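Local coordinates for TRAP dicarboxylate transporter, DctP subunit (Anaerococcus prevoti, PDB 4N91), which binds D-glucuronate in both its alpha and beta forms and probably hands it to a TRAP-type membrane transporter as the solute-binding subunit, at residues Q39-P44 against M218-N223; F109-F115 against D235-P241. All coordinates share one frame; numbering follows the deposited sequence. Where two conformers were deposited one is given.

The two contacts lie about 20 Å apart, centre to centre. Interaction 1 brings the loop 39-44 against helix 218-221 and the turn after it, beside the sugar and between elements that follow strands of different sheets; it is partly buried and small, one side-chain hydrogen bond and two bridging waters lying beside a patch of histidine, proline and selenomethionine. Interaction 2 is buried and about twice as large in area; there the loop 109-115 lies along the run from strand 231-238 toward strand 242-247, where the chain passes from one sheet to the other, and each of its three direct hydrogen bonds ends on a backbone carbonyl. Their second segments follow one another in the chain.

Interaction 1 (Q39-P44 against M218-N223); sequences QSQNHP and MSLTDN. With BDP (beta-D-glucopyranuronic acid), chain C.
S40 and D222 meet through their side chains: S40 OG donates to D222 OD2 at 2.7 Å, reaching the carboxylate on its syn side and 16° out of its plane. The hydroxyl is turned between its own backbone N and carbonyl carbon (chi1 83°), where it also accepts from N42 N in an ST turn. The tightly packed part lies deeper. The imidazole of H43 is wedged between P44 CD on one face and Q39 CD on the opposite face, with D222 OD2 at its edge, while ND1 caps T45 N at the start of helix 44-60. M218 has two modelled conformers; in the one described, it bends at chi2 and chi3 and its methyl CE comes 3.6 Å from P44 CD, a packing less certain for the other. This is the cleft of a two-lobed periplasmic binding protein: Q39-P44 follow a strand of one sheet, M218-N223 follow a strand of the other, and their meeting beside the bound sugar is consistent with a closed lobe arrangement. Q39 NE2 lies 2.9 Å from O2 of beta-D-glucuronate, which R154, R175 and N215 also hold. Looser and wetter is the rest. One water donates to Q39 OE1 and D222 OD2 and accepts from S40 N; a second donates to D222 OD1 and accepts from ND2 of the exposed N42. With D222 replaced by an alanine, S40 OG is likely to lose its acceptor, and both waters their bond to the 218-223 segment.

Interaction 2 (F109-F115 against D235-P241); sequences FNLPYLF and DMHQMVP
H237 O is gripped twice from the loop 109-115: Y113 N donates to it at 2.8 Å, and P112 CA adds a CA-H...O contact at 3.1 Å. The carbonyl lies where strand 231-238 runs out of one sheet toward strand 242-247 of the other, an interdomain crossing of the periplasmic binding protein fold. The Y113 ring leans over the strand, its CG anti to the carbonyl carbon (chi1 -62°), and H237 CA sits over one face in a CH-pi contact, 3.9 Å from the centroid. Its OH reaches on to D235 O at 2.7 Å but comes from above the carbonyl plane, and F303 and V304 of helix 301-317 touch the same tyrosine. H237 NE2 bonds E214, and on the same ring ND1 faces D235 OD2 in a bond modelled as very short, its exact length doubtful. Further along, the extended side chain of Q238 crosses back to the loop: NE2 donates to N110 O at 2.7 Å, the acceptor lying nearly in the amide plane of Q238, while OE1 is taken by N182. A water that donates to L111 O and accepts from M239 N fills in between. Apolar side chains meet farther on: F115 CD2 lies 4.0 Å from M239 CB, with M239 O at the edge of that ring, near its plane, and F109 CB rests 3.8 Å from P241 CD.

Interaction 1 (Q39-P44 against M218-N223)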
loop_
_atom_site.group_PDB
_atom_site.type_symbol
_atom_site.label_atom_id
_atom_site.label_comp_id
_atom_site.label_asym_id
_atom_site.label_seq_id
_atom_site.Cartn_x
_atom_site.Cartn_y
_atom_site.Cartn_z
ATOM N N GLN A 39 -5.889 8.430 4.166
ATOM C CA GLN A 39 -7.068 7.656 4.593
ATOM C C GLN A 39 -7.980 8.468 5.490
ATOM O O GLN A 39 -7.601 9.495 6.048
ATOM C CB GLN A 39 -6.657 6.383 5.329
ATOM C CG GLN A 39 -5.657 5.511 4.552
ATOM C CD GLN A 39 -6.274 4.720 3.421
ATOM O OE1 GLN A 39 -7.437 4.907 3.026
ATOM N NE2 GLN A 39 -5.483 3.814 2.882
ATOM N N SER A 40 -9.196 7.973 5.663
ATOM C CA SER A 40 -10.112 8.598 6.586
ATOM C C SER A 40 -9.665 8.434 8.031
ATOM O O SER A 40 -8.804 7.586 8.370
ATOM C CB SER A 40 -11.490 7.983 6.427
ATOM O OG SER A 40 -11.610 6.781 7.145
ATOM N N GLN A 41 -10.297 9.208 8.904
ATOM C CA GLN A 41 -10.039 9.118 10.339
ATOM C C GLN A 41 -10.509 7.807 10.977
ATOM O O GLN A 41 -10.113 7.503 12.094
ATOM C CB GLN A 41 -10.675 10.305 11.042
ATOM C CG GLN A 41 -9.958 11.601 10.747
ATOM C CD GLN A 41 -10.592 12.772 11.447
ATOM O OE1 GLN A 41 -10.509 12.897 12.666
ATOM N NE2 GLN A 41 -11.255 13.627 10.681
ATOM N N ASN A 42 -11.326 7.026 10.275
ATOM C CA ASN A 42 -11.774 5.732 10.784
ATOM C C ASN A 42 -10.865 4.575 10.372
ATOM O O ASN A 42 -11.002 3.461 10.862
ATOM C CB ASN A 42 -13.177 5.441 10.279
ATOM C CG ASN A 42 -14.202 6.392 10.865
ATOM O OD1 ASN A 42 -14.199 6.663 12.069
ATOM N ND2 ASN A 42 -15.062 6.917 10.021
ATOM N N HIS A 43 -9.949 4.845 9.452
ATOM C CA HIS A 43 -9.161 3.782 8.846
ATOM C C HIS A 43 -8.069 3.307 9.830
ATOM O O HIS A 43 -7.536 4.097 10.580
ATOM C CB HIS A 43 -8.542 4.367 7.565
ATOM C CG HIS A 43 -7.838 3.370 6.703
ATOM N ND1 HIS A 43 -6.579 2.908 7.006
ATOM C CD2 HIS A 43 -8.189 2.781 5.539
ATOM C CE1 HIS A 43 -6.184 2.061 6.069
ATOM N NE2 HIS A 43 -7.147 1.978 5.160
ATOM N N PRO A 44 -7.718 2.009 9.808
ATOM C CA PRO A 44 -6.621 1.460 10.634
ATOM C C PRO A 44 -5.348 2.295 10.674
ATOM O O PRO A 44 -4.676 2.383 11.691
ATOM C CB PRO A 44 -6.361 0.113 9.978
ATOM C CG PRO A 44 -7.730 -0.306 9.550
ATOM C CD PRO A 44 -8.315 0.960 8.965
HETATM N N MSE A 218 -11.614 -2.190 1.691
HETATM C CA MSE A 218 -11.861 -0.938 2.390
HETATM C C MSE A 218 -12.136 0.206 1.418
HETATM O O MSE A 218 -12.814 1.174 1.756
HETATM C CB MSE A 218 -10.701 -0.613 3.335
HETATM C CG MSE A 218 -10.776 -1.330 4.657
HETATM SE SE MSE A 218 -12.099 -0.444 5.712
HETATM C CE MSE A 218 -11.135 0.929 6.697
ATOM N N SER A 219 -11.632 0.095 0.196
ATOM C CA SER A 219 -11.930 1.084 -0.836
ATOM C C SER A 219 -13.413 1.149 -1.114
ATOM O O SER A 219 -13.918 2.203 -1.483
ATOM C CB SER A 219 -11.220 0.746 -2.157
ATOM O OG SER A 219 -9.841 1.111 -2.090
ATOM N N LEU A 220 -14.098 0.015 -1.028
ATOM C CA LEU A 220 -15.503 -0.037 -1.385
ATOM C C LEU A 220 -16.355 0.761 -0.408
ATOM O O LEU A 220 -17.354 1.344 -0.786
ATOM C CB LEU A 220 -16.015 -1.478 -1.363
ATOM C CG LEU A 220 -15.372 -2.443 -2.357
ATOM C CD1 LEU A 220 -15.815 -3.873 -2.099
ATOM C CD2 LEU A 220 -15.725 -2.016 -3.774
ATOM N N THR A 221 -15.948 0.738 0.856
ATOM C CA THR A 221 -16.800 1.221 1.943
ATOM C C THR A 221 -16.267 2.549 2.459
ATOM O O THR A 221 -16.940 3.576 2.336
ATOM C CB THR A 221 -16.924 0.155 3.054
ATOM O OG1 THR A 221 -15.607 -0.231 3.498
ATOM C CG2 THR A 221 -17.677 -1.067 2.541
ATOM N N ASP A 222 -15.032 2.548 2.955
ATOM C CA ASP A 222 -14.452 3.740 3.534
ATOM C C ASP A 222 -14.341 4.862 2.502
ATOM O O ASP A 222 -14.510 6.051 2.820
ATOM C CB ASP A 222 -13.079 3.415 4.130
ATOM C CG ASP A 222 -12.747 4.290 5.314
ATOM O OD1 ASP A 222 -13.664 4.561 6.132
ATOM O OD2 ASP A 222 -11.585 4.713 5.420
ATOM N N ASN A 223 -14.060 4.496 1.245
ATOM C CA ASN A 223 -13.876 5.472 0.182
ATOM C C ASN A 223 -15.050 5.515 -0.788
ATOM O O ASN A 223 -15.032 6.279 -1.741
ATOM C CB ASN A 223 -12.570 5.216 -0.554
ATOM C CG ASN A 223 -11.413 5.055 0.410
ATOM O OD1 ASN A 223 -11.090 3.942 0.830
ATOM N ND2 ASN A 223 -10.866 6.178 0.862
HETATM C C1 BDP C . -4.828 1.556 -0.449
HETATM C C2 BDP C . -3.535 1.855 0.157
HETATM C C3 BDP C . -3.190 3.303 -0.040
HETATM C C4 BDP C . -3.144 3.641 -1.429
HETATM C C5 BDP C . -4.431 3.281 -2.063
HETATM C C6 BDP C . -4.394 3.476 -3.600
HETATM O O2 BDP C . -3.848 1.755 1.603
HETATM O O3 BDP C . -1.909 3.603 0.605
HETATM O O4 BDP C . -2.832 4.915 -1.676
HETATM O O5 BDP C . -4.743 1.862 -1.841
HETATM O O6A BDP C . -4.081 4.624 -3.985
HETATM O O1 BDP C . -4.954 0.111 -0.465
HETATM O O6B BDP C . -4.884 2.588 -4.335
HETATM O O HOH W 1 -9.870 5.775 3.847
HETATM O O HOH W 2 -14.782 6.713 7.255
#

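Interaction 2 (F109-F115 against D235-P241)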
loop_
_atom_site.group_PDB
_atom_site.type_symbol
_atom_site.label_atom_id
_atom_site.label_comp_id
_atom_site.label_asym_id
_atom_site.label_seq_id
_atom_site.Cartn_x
_atom_site.Cartn_y
_atom_site.Cartn_z
ATOM N N PHE A 109 8.252 -5.672 -3.974
ATOM C CA PHE A 109 6.953 -5.955 -3.334
ATOM C C PHE A 109 5.747 -5.581 -4.206
ATOM O O PHE A 109 4.606 -5.755 -3.785
ATOM C CB PHE A 109 6.826 -5.266 -1.980
ATOM C CG PHE A 109 7.928 -5.588 -1.022
ATOM C CD1 PHE A 109 8.311 -6.898 -0.782
ATOM C CD2 PHE A 109 8.591 -4.577 -0.355
ATOM C CE1 PHE A 109 9.330 -7.166 0.105
ATOM C CE2 PHE A 109 9.617 -4.860 0.531
ATOM C CZ PHE A 109 9.990 -6.144 0.742
ATOM N N ASN A 110 5.996 -5.068 -5.401
ATOM C CA ASN A 110 4.923 -4.777 -6.368
ATOM C C ASN A 110 4.689 -5.898 -7.374
ATOM O O ASN A 110 3.789 -5.805 -8.211
ATOM C CB ASN A 110 5.218 -3.477 -7.112
ATOM C CG ASN A 110 5.225 -2.286 -6.182
ATOM O OD1 ASN A 110 4.538 -2.303 -5.158
ATOM N ND2 ASN A 110 6.032 -1.280 -6.494
ATOM N N LEU A 111 5.469 -6.970 -7.286
ATOM C CA LEU A 111 5.313 -8.088 -8.211
ATOM C C LEU A 111 3.975 -8.786 -7.974
ATOM O O LEU A 111 3.628 -9.078 -6.846
ATOM C CB LEU A 111 6.451 -9.097 -8.031
ATOM C CG LEU A 111 7.850 -8.589 -8.393
ATOM C CD1 LEU A 111 8.912 -9.647 -8.074
ATOM C CD2 LEU A 111 7.886 -8.206 -9.860
ATOM N N PRO A 112 3.226 -9.071 -9.043
ATOM C CA PRO A 112 1.977 -9.818 -8.902
ATOM C C PRO A 112 2.209 -11.270 -8.503
ATOM O O PRO A 112 3.211 -11.889 -8.916
ATOM C CB PRO A 112 1.370 -9.769 -10.308
ATOM C CG PRO A 112 2.143 -8.737 -11.047
ATOM C CD PRO A 112 3.487 -8.685 -10.437
ATOM N N TYR A 113 1.294 -11.783 -7.686
ATOM C CA TYR A 113 1.300 -13.174 -7.269
ATOM C C TYR A 113 2.653 -13.571 -6.717
ATOM O O TYR A 113 3.194 -14.633 -7.032
ATOM C CB TYR A 113 0.866 -14.059 -8.430
ATOM C CG TYR A 113 -0.538 -13.737 -8.848
ATOM C CD1 TYR A 113 -1.606 -14.035 -8.017
ATOM C CD2 TYR A 113 -0.807 -13.094 -10.044
ATOM C CE1 TYR A 113 -2.900 -13.727 -8.379
ATOM C CE2 TYR A 113 -2.089 -12.786 -10.417
ATOM C CZ TYR A 113 -3.135 -13.093 -9.576
ATOM O OH TYR A 113 -4.431 -12.763 -9.935
ATOM N N LEU A 114 3.173 -12.705 -5.862
ATOM C CA LEU A 114 4.485 -12.890 -5.281
ATOM C C LEU A 114 4.383 -13.732 -4.030
ATOM O O LEU A 114 5.186 -14.647 -3.825
ATOM C CB LEU A 114 5.109 -11.531 -4.958
ATOM C CG LEU A 114 6.413 -11.575 -4.182
ATOM C CD1 LEU A 114 7.484 -12.253 -5.030
ATOM C CD2 LEU A 114 6.813 -10.161 -3.790
ATOM N N PHE A 115 3.389 -13.452 -3.191
ATOM C CA PHE A 115 3.286 -14.163 -1.917
ATOM C C PHE A 115 2.271 -15.297 -1.937
ATOM O O PHE A 115 1.163 -15.158 -2.471
ATOM C CB PHE A 115 2.915 -13.184 -0.812
ATOM C CG PHE A 115 3.883 -12.047 -0.671
ATOM C CD1 PHE A 115 5.162 -12.280 -0.180
ATOM C CD2 PHE A 115 3.515 -10.769 -1.005
ATOM C CE1 PHE A 115 6.059 -11.234 -0.046
ATOM C CE2 PHE A 115 4.398 -9.717 -0.869
ATOM C CZ PHE A 115 5.682 -9.959 -0.386
ATOM N N ASP A 235 -9.384 -11.789 -7.609
ATOM C CA ASP A 235 -8.237 -12.308 -8.332
ATOM C C ASP A 235 -6.962 -12.171 -7.486
ATOM O O ASP A 235 -5.985 -12.876 -7.723
ATOM C CB ASP A 235 -8.083 -11.628 -9.677
ATOM C CG ASP A 235 -7.673 -10.185 -9.557
ATOM O OD1 ASP A 235 -8.449 -9.428 -8.950
ATOM O OD2 ASP A 235 -6.588 -9.808 -10.070
HETATM N N MSE A 236 -6.991 -11.252 -6.516
HETATM C CA MSE A 236 -5.912 -11.056 -5.526
HETATM C C MSE A 236 -4.505 -10.996 -6.156
HETATM O O MSE A 236 -3.571 -11.734 -5.769
HETATM C CB MSE A 236 -6.009 -12.141 -4.440
HETATM C CG MSE A 236 -7.296 -12.047 -3.636
HETATM SE SE MSE A 236 -7.559 -13.549 -2.421
HETATM C CE MSE A 236 -6.122 -13.107 -1.187
ATOM N N HIS A 237 -4.337 -10.068 -7.093
ATOM C CA HIS A 237 -3.126 -10.025 -7.902
ATOM C C HIS A 237 -1.909 -9.520 -7.164
ATOM O O HIS A 237 -0.785 -9.869 -7.531
ATOM C CB HIS A 237 -3.316 -9.221 -9.187
ATOM C CG HIS A 237 -4.027 -7.919 -9.007
ATOM N ND1 HIS A 237 -5.357 -7.769 -9.320
ATOM C CD2 HIS A 237 -3.600 -6.702 -8.596
ATOM C CE1 HIS A 237 -5.731 -6.528 -9.086
ATOM N NE2 HIS A 237 -4.686 -5.857 -8.651
ATOM N N GLN A 238 -2.107 -8.712 -6.132
ATOM C CA GLN A 238 -0.979 -8.186 -5.362
ATOM C C GLN A 238 -1.314 -8.067 -3.892
ATOM O O GLN A 238 -2.499 -7.918 -3.506
ATOM C CB GLN A 238 -0.544 -6.808 -5.831
ATOM C CG GLN A 238 0.020 -6.731 -7.223
ATOM C CD GLN A 238 0.051 -5.296 -7.693
ATOM O OE1 GLN A 238 -0.992 -4.589 -7.741
ATOM N NE2 GLN A 238 1.232 -4.830 -8.008
HETATM N N MSE A 239 -0.257 -8.136 -3.077
HETATM C CA MSE A 239 -0.314 -7.764 -1.672
HETATM C C MSE A 239 0.721 -6.670 -1.509
HETATM O O MSE A 239 1.920 -6.942 -1.420
HETATM C CB MSE A 239 -0.035 -8.934 -0.739
HETATM C CG MSE A 239 -0.954 -10.064 -0.986
HETATM SE SE MSE A 239 -0.661 -11.489 0.302
HETATM C CE MSE A 239 -1.991 -10.896 1.645
ATOM N N VAL A 240 0.251 -5.429 -1.500
ATOM C CA VAL A 240 1.157 -4.282 -1.618
ATOM C C VAL A 240 1.236 -3.577 -0.278
ATOM O O VAL A 240 0.246 -3.012 0.200
ATOM C CB VAL A 240 0.697 -3.273 -2.700
ATOM C CG1 VAL A 240 1.714 -2.144 -2.831
ATOM C CG2 VAL A 240 0.498 -3.976 -4.055
ATOM N N PRO A 241 2.405 -3.622 0.360
ATOM C CA PRO A 241 2.443 -2.969 1.671
ATOM C C PRO A 241 2.355 -1.465 1.565
ATOM O O PRO A 241 2.865 -0.879 0.607
ATOM C CB PRO A 241 3.810 -3.387 2.237
ATOM C CG PRO A 241 4.669 -3.646 1.008
ATOM C CD PRO A 241 3.700 -4.213 -0.023
HETATM O O HOH W 3 2.428 -8.527 -4.303
#